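Local structure of probable adenylyl-sulfate kinase (Synechocystis sp., 5CB8) at residues 122-130 with 163-174. The protein catalyses the ATP-dependent phosphorylation of adenosine 5'-phosphosulfate to 3'-phosphoadenylyl sulfate, a step in the activation of sulfate. Residues are numbered along the deposited sequence; the frame is centred on the assembly and turned at random. Where two conformers were deposited one is given.
Sequences FLEVFVNAP and PPTNPDVECRTD
Phe-126 of strand 122-127 packs against Pro-167, Pro-164 and Pro-163 of the loop before strand 169-171, a worked example of a ring covered on both faces. Its CB rests on the Pro-167 ring, 3.8 Å from that residue's CB. With CG anti to the backbone N (chi1 -177°), the ring lies with one face against Pro-164, whose CD stands over its centre in a CH-pi contact, 3.7 Å from the centroid; CB of Asn-128 covers the opposite face. Further out, CD2 comes 3.7 Å from Glu-170 CD, the two side chains side by side with ring and carboxylate planes 45° apart, and CZ ends against Pro-163 CB. The backbones meanwhile pair in parallel, Phe-126 N giving to Val-169 O and Phe-126 O taking Cys-171 N, which adds 169-171 as the outermost strand beyond 122-127 in the 2-3-1-4-5 parallel sheet of this P-loop kinase fold. On the other sheet face, packed against helices 38-50 and 178-191, Val-125 CG1 meets Cys-171 SG. Glu-170 OE1 collects three N-H groups: Asn-128 ND2 at 2.8 Å, with OE1 close to the amide plane and approached on its anti side, and NE and NH2 of Arg-172, side-on from above the carboxylate plane. Where the pairing begins, Asp-168 OD2 receives Glu-124 N through its anti lone pair (2.8 Å), while the Glu-124 carboxylate lies against Pro-164 and salt-bridges Arg-112.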
ATOM      1  N   PHE B 122      -3.913 -14.881   7.897  1.00 20.70           N
ATOM      2  CA  PHE B 122      -5.010 -13.936   7.957  1.00 17.61           C
ATOM      3  C   PHE B 122      -5.974 -14.437   9.013  1.00 21.35           C
ATOM      4  O   PHE B 122      -6.339 -15.620   9.018  1.00 18.86           O
ATOM      5  CB  PHE B 122      -5.691 -13.928   6.585  1.00 15.87           C
ATOM      6  CG  PHE B 122      -6.854 -12.983   6.464  1.00 15.18           C
ATOM      7  CD1 PHE B 122      -8.109 -13.339   6.944  1.00 19.95           C
ATOM      8  CD2 PHE B 122      -6.708 -11.769   5.808  1.00 18.45           C
ATOM      9  CE1 PHE B 122      -9.188 -12.483   6.809  1.00 17.72           C
ATOM     10  CE2 PHE B 122      -7.782 -10.906   5.667  1.00 20.26           C
ATOM     11  CZ  PHE B 122      -9.026 -11.270   6.165  1.00 18.83           C
ATOM     12  N   LEU B 123      -6.372 -13.548   9.917  1.00 19.29           N
ATOM     13  CA  LEU B 123      -7.332 -13.883  10.962  1.00 18.57           C
ATOM     14  C   LEU B 123      -8.540 -12.976  10.819  1.00 20.04           C
ATOM     15  O   LEU B 123      -8.417 -11.753  10.952  1.00 21.15           O
ATOM     16  CB  LEU B 123      -6.718 -13.657  12.347  1.00 23.18           C
ATOM     17  CG  LEU B 123      -5.685 -14.650  12.855  1.00 27.92           C
ATOM     18  CD1 LEU B 123      -5.406 -14.412  14.341  1.00 30.30           C
ATOM     19  CD2 LEU B 123      -6.207 -16.055  12.610  1.00 30.94           C
ATOM     20  N   GLU B 124      -9.704 -13.563  10.557  1.00 16.96           N
ATOM     21  CA  GLU B 124     -10.934 -12.784  10.427  1.00 18.69           C
ATOM     22  C   GLU B 124     -11.570 -12.614  11.805  1.00 20.11           C
ATOM     23  O   GLU B 124     -11.931 -13.594  12.460  1.00 19.24           O
ATOM     24  CB  GLU B 124     -11.922 -13.482   9.483  1.00 15.07           C
ATOM     25  CG  GLU B 124     -13.218 -12.699   9.226  1.00 18.69           C
ATOM     26  CD  GLU B 124     -14.186 -13.456   8.326  1.00 23.30           C
ATOM     27  OE1 GLU B 124     -14.346 -14.684   8.503  1.00 23.00           O
ATOM     28  OE2 GLU B 124     -14.799 -12.827   7.440  1.00 23.63           O
ATOM     29  N   VAL B 125     -11.709 -11.369  12.241  1.00 16.64           N
ATOM     30  CA  VAL B 125     -12.302 -11.089  13.536  1.00 14.99           C
ATOM     31  C   VAL B 125     -13.656 -10.419  13.302  1.00 18.12           C
ATOM     32  O   VAL B 125     -13.719  -9.320  12.752  1.00 16.68           O
ATOM     33  CB  VAL B 125     -11.382 -10.171  14.370  1.00 15.11           C
ATOM     34  CG1 VAL B 125     -11.995  -9.895  15.742  1.00 17.44           C
ATOM     35  CG2 VAL B 125      -9.994 -10.807  14.529  1.00 20.40           C
ATOM     36  N   PHE B 126     -14.738 -11.097  13.686  1.00 16.21           N
ATOM     37  CA  PHE B 126     -16.087 -10.544  13.552  1.00 14.72           C
ATOM     38  C   PHE B 126     -16.393  -9.693  14.786  1.00 14.89           C
ATOM     39  O   PHE B 126     -16.642 -10.224  15.868  1.00 15.53           O
ATOM     40  CB  PHE B 126     -17.106 -11.689  13.436  1.00 16.80           C
ATOM     41  CG  PHE B 126     -18.537 -11.241  13.228  1.00 16.12           C
ATOM     42  CD1 PHE B 126     -18.840  -9.933  12.865  1.00 19.44           C
ATOM     43  CD2 PHE B 126     -19.578 -12.145  13.398  1.00 21.29           C
ATOM     44  CE1 PHE B 126     -20.155  -9.531  12.678  1.00 14.54           C
ATOM     45  CE2 PHE B 126     -20.896 -11.755  13.208  1.00 18.89           C
ATOM     46  CZ  PHE B 126     -21.183 -10.438  12.847  1.00 15.15           C
ATOM     47  N   VAL B 127     -16.340  -8.376  14.626  1.00 14.83           N
ATOM     48  CA  VAL B 127     -16.758  -7.469  15.681  1.00 14.69           C
ATOM     49  C   VAL B 127     -18.262  -7.319  15.552  1.00 19.14           C
ATOM     50  O   VAL B 127     -18.759  -6.562  14.700  1.00 18.93           O
ATOM     51  CB  VAL B 127     -16.046  -6.117  15.561  1.00 14.38           C
ATOM     52  CG1 VAL B 127     -16.414  -5.229  16.746  1.00 17.63           C
ATOM     53  CG2 VAL B 127     -14.534  -6.335  15.522  1.00 14.46           C
ATOM     54  N   ASN B 128     -18.982  -8.060  16.398  1.00 16.16           N
ATOM     55  CA  ASN B 128     -20.414  -8.266  16.243  1.00 15.48           C
ATOM     56  C   ASN B 128     -21.215  -7.517  17.302  1.00 17.95           C
ATOM     57  O   ASN B 128     -21.303  -7.963  18.448  1.00 16.70           O
ATOM     58  CB  ASN B 128     -20.697  -9.775  16.334  1.00 18.24           C
ATOM     59  CG  ASN B 128     -22.168 -10.131  16.155  1.00 23.07           C
ATOM     60  OD1 ASN B 128     -23.006  -9.285  15.824  1.00 22.16           O
ATOM     61  ND2 ASN B 128     -22.480 -11.411  16.348  1.00 17.14           N
ATOM     62  N   ALA B 129     -21.792  -6.380  16.919  1.00 17.53           N
ATOM     63  CA  ALA B 129     -22.740  -5.662  17.770  1.00 17.98           C
ATOM     64  C   ALA B 129     -24.088  -5.607  17.061  1.00 19.68           C
ATOM     65  O   ALA B 129     -24.133  -5.488  15.840  1.00 18.40           O
ATOM     66  CB  ALA B 129     -22.234  -4.252  18.057  1.00 22.00           C
ATOM     67  N   PRO B 130     -25.193  -5.680  17.819  1.00 18.40           N
ATOM     68  CA  PRO B 130     -26.509  -5.626  17.172  1.00 21.08           C
ATOM     69  C   PRO B 130     -26.705  -4.288  16.472  1.00 19.91           C
ATOM     70  O   PRO B 130     -26.194  -3.270  16.958  1.00 19.79           O
ATOM     71  CB  PRO B 130     -27.479  -5.732  18.347  1.00 18.58           C
ATOM     72  CG  PRO B 130     -26.698  -6.453  19.418  1.00 25.28           C
ATOM     73  CD  PRO B 130     -25.296  -5.932  19.267  1.00 24.47           C
ATOM     74  N   PRO B 163     -22.500 -10.990   7.476  1.00 22.92           N
ATOM     75  CA  PRO B 163     -21.691 -11.369   8.639  1.00 23.70           C
ATOM     76  C   PRO B 163     -20.844 -12.607   8.375  1.00 24.31           C
ATOM     77  O   PRO B 163     -21.294 -13.521   7.682  1.00 22.88           O
ATOM     78  CB  PRO B 163     -22.745 -11.677   9.709  1.00 22.06           C
ATOM     79  CG  PRO B 163     -23.960 -12.074   8.938  1.00 31.72           C
ATOM     80  CD  PRO B 163     -23.940 -11.234   7.689  1.00 23.97           C
ATOM     81  N   PRO B 164     -19.616 -12.630   8.908  1.00 18.32           N
ATOM     82  CA  PRO B 164     -18.774 -13.823   8.807  1.00 16.92           C
ATOM     83  C   PRO B 164     -19.515 -15.056   9.320  1.00 20.00           C
ATOM     84  O   PRO B 164     -20.189 -14.986  10.347  1.00 20.81           O
ATOM     85  CB  PRO B 164     -17.611 -13.489   9.744  1.00 15.36           C
ATOM     86  CG  PRO B 164     -17.463 -12.020   9.601  1.00 17.69           C
ATOM     87  CD  PRO B 164     -18.891 -11.498   9.519  1.00 18.82           C
ATOM     88  N   THR B 165     -19.414 -16.164   8.600  1.00 18.36           N
ATOM     89  CA  THR B 165     -20.061 -17.393   9.041  1.00 22.14           C
ATOM     90  C   THR B 165     -19.071 -18.275   9.793  1.00 28.17           C
ATOM     91  O   THR B 165     -19.466 -19.135  10.587  1.00 25.03           O
ATOM     92  CB  THR B 165     -20.642 -18.174   7.858  1.00 27.75           C
ATOM     93  OG1 THR B 165     -19.632 -18.331   6.852  1.00 30.24           O
ATOM     94  CG2 THR B 165     -21.845 -17.429   7.271  1.00 26.36           C
ATOM     95  N   ASN B 166     -17.784 -18.063   9.540  1.00 21.50           N
ATOM     96  CA  ASN B 166     -16.748 -18.836  10.217  1.00 19.23           C
ATOM     97  C   ASN B 166     -15.535 -17.984  10.563  1.00 21.37           C
ATOM     98  O   ASN B 166     -14.424 -18.294  10.135  1.00 21.46           O
ATOM     99  CB  ASN B 166     -16.301 -20.004   9.335  1.00 19.61           C
ATOM    100  CG  ASN B 166     -15.436 -20.997  10.077  1.00 31.58           C
ATOM    101  OD1 ASN B 166     -15.644 -21.249  11.269  1.00 39.59           O
ATOM    102  ND2 ASN B 166     -14.454 -21.567   9.381  1.00 30.65           N
ATOM    103  N   PRO B 167     -15.734 -16.914  11.354  1.00 19.23           N
ATOM    104  CA  PRO B 167     -14.585 -16.065  11.679  1.00 16.77           C
ATOM    105  C   PRO B 167     -13.651 -16.809  12.612  1.00 20.17           C
ATOM    106  O   PRO B 167     -14.074 -17.771  13.265  1.00 18.17           O
ATOM    107  CB  PRO B 167     -15.227 -14.895  12.430  1.00 16.31           C
ATOM    108  CG  PRO B 167     -16.413 -15.520  13.111  1.00 18.92           C
ATOM    109  CD  PRO B 167     -16.934 -16.543  12.131  1.00 21.38           C
ATOM    110  N   ASP B 168     -12.400 -16.380  12.681  1.00 17.14           N
ATOM    111  CA  ASP B 168     -11.447 -17.027  13.574  1.00 19.08           C
ATOM    112  C   ASP B 168     -11.660 -16.598  15.021  1.00 19.96           C
ATOM    113  O   ASP B 168     -11.395 -17.355  15.953  1.00 20.07           O
ATOM    114  CB  ASP B 168     -10.029 -16.701  13.118  1.00 19.40           C
ATOM    115  CG  ASP B 168      -9.757 -17.195  11.715  1.00 21.40           C
ATOM    116  OD1 ASP B 168      -9.598 -18.418  11.548  1.00 21.14           O
ATOM    117  OD2 ASP B 168      -9.735 -16.367  10.786  1.00 18.72           O
ATOM    118  N   VAL B 169     -12.131 -15.367  15.196  1.00 18.55           N
ATOM    119  CA  VAL B 169     -12.480 -14.840  16.514  1.00 17.86           C
ATOM    120  C   VAL B 169     -13.749 -14.021  16.346  1.00 19.56           C
ATOM    121  O   VAL B 169     -13.914 -13.328  15.336  1.00 16.45           O
ATOM    122  CB  VAL B 169     -11.352 -13.929  17.082  1.00 20.96           C
ATOM    123  CG1 VAL B 169     -11.747 -13.335  18.440  1.00 18.13           C
ATOM    124  CG2 VAL B 169     -10.045 -14.706  17.214  1.00 18.60           C
ATOM    125  N   GLU B 170     -14.660 -14.108  17.314  1.00 18.60           N
ATOM    126  CA  GLU B 170     -15.838 -13.242  17.304  1.00 17.36           C
ATOM    127  C   GLU B 170     -15.890 -12.458  18.607  1.00 17.74           C
ATOM    128  O   GLU B 170     -15.701 -13.026  19.681  1.00 18.62           O
ATOM    129  CB  GLU B 170     -17.126 -14.051  17.122  1.00 17.75           C
ATOM    130  CG  GLU B 170     -18.405 -13.196  17.070  1.00 17.46           C
ATOM    131  CD  GLU B 170     -19.607 -13.992  16.580  1.00 31.29           C
ATOM    132  OE1 GLU B 170     -20.754 -13.559  16.815  1.00 23.01           O
ATOM    133  OE2 GLU B 170     -19.397 -15.051  15.948  1.00 35.23           O
ATOM    134  N   CYS B 171     -16.141 -11.156  18.502  1.00 17.60           N
ATOM    135  CA  CYS B 171     -16.228 -10.291  19.671  1.00 19.54           C
ATOM    136  C   CYS B 171     -17.626  -9.692  19.714  1.00 19.53           C
ATOM    137  O   CYS B 171     -17.975  -8.854  18.872  1.00 19.72           O
ATOM    138  CB  CYS B 171     -15.180  -9.178  19.582  1.00 22.16           C
ATOM    139  SG  CYS B 171     -13.470  -9.778  19.433  1.00 21.13           S
ATOM    140  N   ARG B 172     -18.442 -10.147  20.660  1.00 18.38           N
ATOM    141  CA  ARG B 172     -19.790  -9.613  20.795  1.00 18.45           C
ATOM    142  C   ARG B 172     -19.726  -8.434  21.751  1.00 21.17           C
ATOM    143  O   ARG B 172     -19.897  -8.590  22.964  1.00 21.40           O
ATOM    144  CB  ARG B 172     -20.764 -10.707  21.261  1.00 22.53           C
ATOM    145  CG  ARG B 172     -20.860 -11.810  20.206  1.00 19.04           C
ATOM    146  CD  ARG B 172     -21.866 -12.917  20.507  1.00 21.72           C
ATOM    147  NE  ARG B 172     -21.954 -13.789  19.332  1.00 28.84           N
ATOM    148  CZ  ARG B 172     -22.752 -14.844  19.214  1.00 32.07           C
ATOM    149  NH1 ARG B 172     -23.554 -15.192  20.209  1.00 31.39           N
ATOM    150  NH2 ARG B 172     -22.740 -15.553  18.092  1.00 29.15           N
ATOM    151  N   THR B 173     -19.468  -7.251  21.192  1.00 18.10           N
ATOM    152  CA  THR B 173     -19.040  -6.107  21.998  1.00 18.48           C
ATOM    153  C   THR B 173     -20.103  -5.562  22.937  1.00 20.29           C
ATOM    154  O   THR B 173     -19.774  -4.819  23.860  1.00 21.98           O
ATOM    155  CB  THR B 173     -18.484  -4.972  21.121  1.00 17.64           C
ATOM    156  OG1 THR B 173     -19.443  -4.655  20.110  1.00 16.92           O
ATOM    157  CG2 THR B 173     -17.200  -5.419  20.450  1.00 19.50           C
ATOM    158  N   ASP B 174     -21.366  -5.930  22.713  1.00 19.27           N
ATOM    159  CA  ASP B 174     -22.447  -5.541  23.615  0.60 25.54           C
ATOM    160  C   ASP B 174     -22.530  -6.465  24.826  1.00 30.25           C
ATOM    161  O   ASP B 174     -23.243  -6.176  25.798  1.00 23.37           O
ATOM    162  CB  ASP B 174     -23.787  -5.545  22.879  0.60 21.26           C
ATOM    163  CG  ASP B 174     -24.066  -6.861  22.174  0.60 22.04           C
ATOM    164  OD1 ASP B 174     -23.142  -7.433  21.543  0.60 18.98           O
ATOM    165  OD2 ASP B 174     -25.225  -7.315  22.227  0.60 26.43           O
TER
HETATM  166  O   HOH W   1     -16.347 -16.386   7.743  1.00 24.93           O